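Local structure of HTH tetR-type domain-containing protein (Streptomyces coelicolor A3, 3IUV) at residues I16-R21 and R34-E39; E83-G88 and Y170-L175. The protein is of unknown specific function but probably binds DNA as a transcription regulator of the TetR family. All coordinates share one frame; numbering follows the deposited sequence.

Contact 1. Residues I16-R21 and R34-E39; sequences IDAAIR and RTVAAE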
ATOM      1  N   ILE A  16     -11.251  18.538  10.551  1.00 91.32           N
ATOM      2  CA  ILE A  16     -10.874  17.250   9.976  1.00 88.90           C
ATOM      3  C   ILE A  16     -10.738  17.313   8.460  1.00 99.03           C
ATOM      4  O   ILE A  16      -9.784  16.779   7.877  1.00 99.09           O
ATOM      5  CB  ILE A  16     -11.908  16.195  10.324  1.00 92.31           C
ATOM      6  CG1 ILE A  16     -11.880  15.945  11.834  1.00 97.01           C
ATOM      7  CG2 ILE A  16     -11.641  14.922   9.541  1.00 88.45           C
ATOM      8  CD1 ILE A  16     -12.952  15.006  12.316  1.00 90.70           C
ATOM      9  N   ASP A  17     -11.703  17.969   7.826  1.00 98.87           N
ATOM     10  CA  ASP A  17     -11.708  18.092   6.376  1.00 95.48           C
ATOM     11  C   ASP A  17     -10.472  18.825   5.924  1.00 95.23           C
ATOM     12  O   ASP A  17      -9.840  18.460   4.943  1.00 99.89           O
ATOM     13  CB  ASP A  17     -12.955  18.839   5.922  1.00100.44           C
ATOM     14  CG  ASP A  17     -14.200  17.968   5.976  1.00107.73           C
ATOM     15  OD1 ASP A  17     -14.095  16.757   5.675  1.00108.99           O
ATOM     16  OD2 ASP A  17     -15.281  18.488   6.321  1.00108.52           O
ATOM     17  N   ALA A  18     -10.129  19.867   6.661  1.00101.67           N
ATOM     18  CA  ALA A  18      -8.938  20.639   6.372  1.00104.52           C
ATOM     19  C   ALA A  18      -7.693  19.780   6.532  1.00 98.63           C
ATOM     20  O   ALA A  18      -6.795  19.830   5.695  1.00106.77           O
ATOM     21  CB  ALA A  18      -8.878  21.872   7.276  1.00111.09           C
ATOM     22  N   ALA A  19      -7.642  18.997   7.606  1.00 89.38           N
ATOM     23  CA  ALA A  19      -6.528  18.090   7.830  1.00 96.08           C
ATOM     24  C   ALA A  19      -6.440  17.230   6.594  1.00 98.38           C
ATOM     25  O   ALA A  19      -5.365  17.033   6.014  1.00 92.81           O
ATOM     26  CB  ALA A  19      -6.791  17.223   9.036  1.00100.80           C
ATOM     27  N   ILE A  20      -7.602  16.730   6.193  1.00 94.95           N
ATOM     28  CA  ILE A  20      -7.730  15.938   4.987  1.00 97.11           C
ATOM     29  C   ILE A  20      -7.068  16.630   3.793  1.00107.63           C
ATOM     30  O   ILE A  20      -6.200  16.053   3.142  1.00118.91           O
ATOM     31  CB  ILE A  20      -9.218  15.569   4.724  1.00 88.93           C
ATOM     32  CG1 ILE A  20      -9.519  14.185   5.314  1.00 93.74           C
ATOM     33  CG2 ILE A  20      -9.557  15.606   3.241  1.00 77.41           C
ATOM     34  CD1 ILE A  20     -11.011  13.860   5.468  1.00 97.32           C
ATOM     35  N   ARG A  21      -7.437  17.873   3.520  1.00106.19           N
ATOM     36  CA  ARG A  21      -6.884  18.555   2.351  1.00114.87           C
ATOM     37  C   ARG A  21      -5.385  18.838   2.475  1.00118.89           C
ATOM     38  O   ARG A  21      -4.632  18.705   1.502  1.00120.55           O
ATOM     39  CB  ARG A  21      -7.653  19.843   2.063  1.00112.23           C
ATOM     40  CG  ARG A  21      -9.135  19.618   1.833  1.00109.79           C
ATOM     41  CD  ARG A  21      -9.817  20.921   1.488  1.00113.59           C
ATOM     42  NE  ARG A  21      -9.334  22.010   2.335  1.00122.71           N
ATOM     43  CZ  ARG A  21      -9.770  22.254   3.569  1.00128.38           C
ATOM     44  NH1 ARG A  21     -10.705  21.481   4.113  1.00130.38           N
ATOM     45  NH2 ARG A  21      -9.269  23.272   4.262  1.00126.50           N
ATOM     46  N   ARG A  34      -0.990  23.753  13.628  1.00 92.78           N
ATOM     47  CA  ARG A  34      -0.847  25.100  13.124  1.00 96.26           C
ATOM     48  C   ARG A  34      -1.218  25.168  11.638  1.00 96.48           C
ATOM     49  O   ARG A  34      -1.807  26.152  11.192  1.00 96.71           O
ATOM     50  CB  ARG A  34       0.568  25.621  13.397  1.00102.13           C
ATOM     51  CG  ARG A  34       0.669  27.122  13.454  1.00108.67           C
ATOM     52  CD  ARG A  34       1.505  27.580  14.643  1.00115.24           C
ATOM     53  NE  ARG A  34       1.449  29.032  14.806  1.00130.87           N
ATOM     54  CZ  ARG A  34       1.645  29.668  15.960  1.00148.87           C
ATOM     55  NH1 ARG A  34       1.904  28.978  17.062  1.00152.60           N
ATOM     56  NH2 ARG A  34       1.576  30.997  16.018  1.00154.39           N
ATOM     57  N   THR A  35      -0.909  24.111  10.885  1.00 90.13           N
ATOM     58  CA  THR A  35      -1.131  24.113   9.433  1.00 99.45           C
ATOM     59  C   THR A  35      -2.566  23.761   9.100  1.00 99.66           C
ATOM     60  O   THR A  35      -3.144  24.261   8.132  1.00102.40           O
ATOM     61  CB  THR A  35      -0.239  23.107   8.695  1.00100.30           C
ATOM     62  OG1 THR A  35       0.998  22.942   9.399  1.00103.44           O
ATOM     63  CG2 THR A  35       0.033  23.609   7.294  1.00 93.72           C
ATOM     64  N   VAL A  36      -3.122  22.867   9.901  1.00 94.52           N
ATOM     65  CA  VAL A  36      -4.544  22.589   9.867  1.00 88.51           C
ATOM     66  C   VAL A  36      -5.355  23.816  10.309  1.00 84.58           C
ATOM     67  O   VAL A  36      -6.411  24.101   9.755  1.00 90.50           O
ATOM     68  CB  VAL A  36      -4.870  21.395  10.759  1.00 90.40           C
ATOM     69  CG1 VAL A  36      -6.211  20.804  10.376  1.00 88.75           C
ATOM     70  CG2 VAL A  36      -3.783  20.346  10.616  1.00100.80           C
ATOM     71  N   ALA A  37      -4.867  24.547  11.305  1.00 81.56           N
ATOM     72  CA  ALA A  37      -5.562  25.760  11.732  1.00 86.86           C
ATOM     73  C   ALA A  37      -5.607  26.759  10.579  1.00 94.40           C
ATOM     74  O   ALA A  37      -6.664  27.274  10.219  1.00 89.63           O
ATOM     75  CB  ALA A  37      -4.891  26.372  12.949  1.00 79.01           C
ATOM     76  N   ALA A  38      -4.446  27.020   9.994  1.00106.28           N
ATOM     77  CA  ALA A  38      -4.375  27.858   8.806  1.00106.93           C
ATOM     78  C   ALA A  38      -5.385  27.402   7.757  1.00100.44           C
ATOM     79  O   ALA A  38      -6.274  28.166   7.381  1.00109.83           O
ATOM     80  CB  ALA A  38      -2.959  27.852   8.226  1.00106.86           C
ATOM     81  N   GLU A  39      -5.258  26.161   7.290  1.00 86.95           N
ATOM     82  CA  GLU A  39      -6.119  25.697   6.200  1.00101.53           C
ATOM     83  C   GLU A  39      -7.597  25.827   6.520  1.00105.88           C
ATOM     84  O   GLU A  39      -8.405  26.059   5.624  1.00106.92           O
ATOM     85  CB  GLU A  39      -5.799  24.258   5.768  1.00109.32           C
ATOM     86  CG  GLU A  39      -5.215  24.137   4.349  1.00114.29           C
ATOM     87  CD  GLU A  39      -5.904  25.052   3.329  1.00118.15           C
ATOM     88  OE1 GLU A  39      -5.575  26.266   3.285  1.00117.70           O
ATOM     89  OE2 GLU A  39      -6.761  24.553   2.559  1.00111.36           O
TER
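Val36 reaches across to Ala18 and Ala19 through a single methyl, CG1. Val36 CG1 lies 3.9 Å from Ala19 CB and a little farther from Ala18 CB. The same Val36 CG1 comes to 3.6 Å from Ala19 N, so the branch rests on the backbone as well as on the two methyl groups. With CG1 anti to the backbone N (chi1 -160°), this methyl is the branch that faces Ala19. Ala18 CB points at the partner helix, approaching Val36 O at 4.1 Å and Glu39 CB at 4.2 Å, and so sits between the Val36 carbonyl and the base of Glu39. With Ala18 and Ala19 at the crossing, the axes of the short segments come to 8.5 Å, their directions 107° apart. This is the helix pair of the TetR-type DNA-binding domain in which helix 33-40, the first helix of the predicted helix-turn-helix, packs across the preceding helix 11-24. Leu31 and Leu57 also touch both Ala19 and Val36, which joins the pair to the loop before helix 33-40 and to helix 54-73; Ala37 meanwhile touches Thr47 on helix 44-50. Toward the exposed margin the contact turns polar. Arg21 bends at chi3, and one face of its guanidinium lies over Ala18 C of its own helix. NH2 of Arg21 donates to OE2 of Glu39 at 3.3 Å, a salt bridge with an N-H...O angle of 161°. The acceptor lies close to the guanidinium plane, whereas the donor stands above the carboxylate plane, the two planes being steeply inclined to each other. Glu39 O also lies at the guanidinium edge, 3.2 Å from Arg21 NH2, but the angle is too poor for a hydrogen bond.

Contact 2. Residues E83-G88 and Y170-L175; sequences EADLSG and YAREVL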
ATOM      1  N   GLU A  83     -27.936 -14.718  -2.901  1.00 71.97           N
ATOM      2  CA  GLU A  83     -28.487 -14.850  -4.247  1.00 82.66           C
ATOM      3  C   GLU A  83     -27.813 -13.877  -5.210  1.00 91.32           C
ATOM      4  O   GLU A  83     -27.857 -14.050  -6.433  1.00 86.36           O
ATOM      5  CB  GLU A  83     -30.006 -14.647  -4.256  1.00 78.19           C
ATOM      6  CG  GLU A  83     -30.800 -15.775  -3.597  1.00 76.66           C
ATOM      7  CD  GLU A  83     -30.483 -17.162  -4.168  1.00 82.20           C
ATOM      8  OE1 GLU A  83     -30.505 -18.135  -3.389  1.00 92.74           O
ATOM      9  OE2 GLU A  83     -30.223 -17.284  -5.390  1.00 81.46           O
ATOM     10  N   ALA A  84     -27.169 -12.860  -4.646  1.00 90.39           N
ATOM     11  CA  ALA A  84     -26.540 -11.830  -5.450  1.00 76.51           C
ATOM     12  C   ALA A  84     -25.126 -12.216  -5.889  1.00 72.78           C
ATOM     13  O   ALA A  84     -24.445 -12.985  -5.211  1.00 76.22           O
ATOM     14  CB  ALA A  84     -26.537 -10.523  -4.697  1.00 74.91           C
ATOM     15  N   ASP A  85     -24.700 -11.673  -7.027  1.00 68.71           N
ATOM     16  CA  ASP A  85     -23.393 -11.957  -7.596  1.00 62.37           C
ATOM     17  C   ASP A  85     -22.292 -11.284  -6.793  1.00 69.16           C
ATOM     18  O   ASP A  85     -22.054 -10.074  -6.938  1.00 67.97           O
ATOM     19  CB  ASP A  85     -23.337 -11.444  -9.039  1.00 70.84           C
ATOM     20  CG  ASP A  85     -21.951 -11.544  -9.643  1.00 80.25           C
ATOM     21  OD1 ASP A  85     -21.192 -12.465  -9.274  1.00 81.78           O
ATOM     22  OD2 ASP A  85     -21.619 -10.700 -10.499  1.00 98.61           O
ATOM     23  N   LEU A  86     -21.599 -12.070  -5.972  1.00 70.51           N
ATOM     24  CA  LEU A  86     -20.579 -11.529  -5.086  1.00 68.36           C
ATOM     25  C   LEU A  86     -19.487 -10.746  -5.817  1.00 67.33           C
ATOM     26  O   LEU A  86     -19.216  -9.595  -5.479  1.00 67.01           O
ATOM     27  CB  LEU A  86     -19.950 -12.637  -4.247  1.00 69.77           C
ATOM     28  CG  LEU A  86     -18.929 -12.014  -3.289  1.00 76.83           C
ATOM     29  CD1 LEU A  86     -19.578 -10.800  -2.594  1.00 73.20           C
ATOM     30  CD2 LEU A  86     -18.383 -13.029  -2.272  1.00 71.92           C
ATOM     31  N   SER A  87     -18.847 -11.393  -6.787  1.00 76.58           N
ATOM     32  CA  SER A  87     -17.821 -10.773  -7.620  1.00 85.19           C
ATOM     33  C   SER A  87     -18.310  -9.465  -8.180  1.00 77.01           C
ATOM     34  O   SER A  87     -17.654  -8.426  -8.041  1.00 72.61           O
ATOM     35  CB  SER A  87     -17.473 -11.678  -8.798  1.00 98.62           C
ATOM     36  OG  SER A  87     -16.926 -12.898  -8.341  1.00117.08           O
ATOM     37  N   GLY A  88     -19.460  -9.536  -8.839  1.00 71.68           N
ATOM     38  CA  GLY A  88     -20.072  -8.369  -9.446  1.00 66.66           C
ATOM     39  C   GLY A  88     -20.231  -7.224  -8.474  1.00 74.12           C
ATOM     40  O   GLY A  88     -19.863  -6.093  -8.791  1.00 78.98           O
ATOM     41  N   TYR A 170     -12.237  -6.488 -15.325  1.00 82.27           N
ATOM     42  CA  TYR A 170     -11.017  -7.096 -14.834  1.00 77.06           C
ATOM     43  C   TYR A 170     -11.158  -7.530 -13.383  1.00 66.69           C
ATOM     44  O   TYR A 170     -10.861  -8.680 -13.029  1.00 67.26           O
ATOM     45  CB  TYR A 170      -9.850  -6.105 -14.993  1.00 82.95           C
ATOM     46  CG  TYR A 170      -8.587  -6.488 -14.245  1.00 78.74           C
ATOM     47  CD1 TYR A 170      -8.179  -5.784 -13.106  1.00 65.69           C
ATOM     48  CD2 TYR A 170      -7.808  -7.560 -14.673  1.00 65.34           C
ATOM     49  CE1 TYR A 170      -7.022  -6.140 -12.426  1.00 77.62           C
ATOM     50  CE2 TYR A 170      -6.656  -7.928 -13.995  1.00 68.32           C
ATOM     51  CZ  TYR A 170      -6.257  -7.218 -12.878  1.00 80.68           C
ATOM     52  OH  TYR A 170      -5.096  -7.599 -12.219  1.00 80.80           O
ATOM     53  N   ALA A 171     -11.602  -6.616 -12.532  1.00 65.89           N
ATOM     54  CA  ALA A 171     -11.669  -6.940 -11.119  1.00 69.70           C
ATOM     55  C   ALA A 171     -12.677  -8.073 -10.970  1.00 74.96           C
ATOM     56  O   ALA A 171     -12.421  -9.064 -10.281  1.00 73.40           O
ATOM     57  CB  ALA A 171     -12.060  -5.714 -10.306  1.00 63.98           C
ATOM     58  N   ARG A 172     -13.798  -7.935 -11.674  1.00 68.95           N
ATOM     59  CA  ARG A 172     -14.859  -8.925 -11.625  1.00 78.62           C
ATOM     60  C   ARG A 172     -14.299 -10.301 -11.905  1.00 72.54           C
ATOM     61  O   ARG A 172     -14.490 -11.237 -11.132  1.00 74.68           O
ATOM     62  CB  ARG A 172     -15.947  -8.593 -12.642  1.00 86.93           C
ATOM     63  CG  ARG A 172     -17.334  -8.568 -12.038  1.00 88.14           C
ATOM     64  CD  ARG A 172     -18.263  -9.492 -12.775  1.00110.24           C
ATOM     65  NE  ARG A 172     -17.669 -10.815 -12.920  1.00126.90           N
ATOM     66  CZ  ARG A 172     -18.078 -11.722 -13.798  1.00135.84           C
ATOM     67  NH1 ARG A 172     -19.091 -11.451 -14.617  1.00140.56           N
ATOM     68  NH2 ARG A 172     -17.469 -12.897 -13.864  1.00133.05           N
ATOM     69  N   GLU A 173     -13.601 -10.411 -13.025  1.00 69.32           N
ATOM     70  CA  GLU A 173     -12.908 -11.638 -13.371  1.00 66.81           C
ATOM     71  C   GLU A 173     -11.985 -12.159 -12.248  1.00 60.88           C
ATOM     72  O   GLU A 173     -12.023 -13.335 -11.901  1.00 68.20           O
ATOM     73  CB  GLU A 173     -12.110 -11.428 -14.653  1.00 67.57           C
ATOM     74  CG  GLU A 173     -11.282 -12.628 -15.083  1.00 83.44           C
ATOM     75  CD  GLU A 173     -12.129 -13.804 -15.478  1.00 86.75           C
ATOM     76  OE1 GLU A 173     -11.699 -14.959 -15.247  1.00 79.40           O
ATOM     77  OE2 GLU A 173     -13.235 -13.573 -16.007  1.00100.62           O
ATOM     78  N   VAL A 174     -11.174 -11.276 -11.674  1.00 56.63           N
ATOM     79  CA  VAL A 174     -10.149 -11.682 -10.704  1.00 61.85           C
ATOM     80  C   VAL A 174     -10.810 -12.209  -9.458  1.00 70.79           C
ATOM     81  O   VAL A 174     -10.490 -13.292  -8.956  1.00 77.07           O
ATOM     82  CB  VAL A 174      -9.274 -10.487 -10.268  1.00 63.43           C
ATOM     83  CG1 VAL A 174      -8.342 -10.891  -9.173  1.00 55.75           C
ATOM     84  CG2 VAL A 174      -8.477  -9.910 -11.438  1.00 63.94           C
ATOM     85  N   LEU A 175     -11.736 -11.401  -8.961  1.00 73.50           N
ATOM     86  CA  LEU A 175     -12.528 -11.728  -7.794  1.00 67.25           C
ATOM     87  C   LEU A 175     -13.239 -13.080  -7.934  1.00 64.70           C
ATOM     88  O   LEU A 175     -13.179 -13.926  -7.026  1.00 65.21           O
ATOM     89  CB  LEU A 175     -13.506 -10.587  -7.504  1.00 67.10           C
ATOM     90  CG  LEU A 175     -12.807  -9.242  -7.195  1.00 61.43           C
ATOM     91  CD1 LEU A 175     -13.770  -8.056  -7.173  1.00 64.67           C
ATOM     92  CD2 LEU A 175     -12.061  -9.299  -5.893  1.00 56.73           C
TER
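Ser87 OG is hydrogen-bonded to Thr176 OG1, just past segment 170-175, and the same hydroxyl oxygen of Thr176 is hydrogen-bonded to Arg172 O, tying the polar tip of Ser87 to the helix it faces. Ser87 sits against that helix with CB 3.8 Å from Arg172 O. Its OG, set beside the backbone N (chi1 -63°), faces Leu175 C at 3.7 Å. On one flank, the aliphatic part of Arg172 runs past Gly88, CG lying 3.8 Å from Gly88 CA. Arg172 CD comes within 4.2 Å of OD2 of Asp85, the N-cap residue of helix 86-98, while Arg172 NE stays 4.6 Å from that oxygen, so the opposite charges are near without pairing. On the buried side, Leu175 brings CD1 to 4.0 Å from Ser87 O and also touches Leu90, Leu148 and Val151. Tyr170 makes a cation-pi contact with Arg146 of the second subunit, and Val174 packs on Ala147 of that subunit. The start of helix 86-98 thus meets helix 168-178, one of the C-terminal helices at the subunit interface, consistent with the all-helical dimerisation domain of TetR-type regulators.

Contact 1 and contact 2 lie on opposite sides of the chain's centre, with their own centres 38 Å apart and nearest atoms about 25 Å apart. They follow one another along the sequence and belong to separate family regions: 16-21 with 34-39 joins two helices of the predicted DNA-binding head, and 83-88 with 170-175 sets the first turn of helix 86-98 against helix 168-178, the last helix of the modelled chain. Helix 54-73, which packs on contact 1, leads along the chain toward contact 2. The second subunit reaches contact 2 but touches neither segment of contact 1, in keeping with the usual TetR division between DNA-binding head and dimerising body.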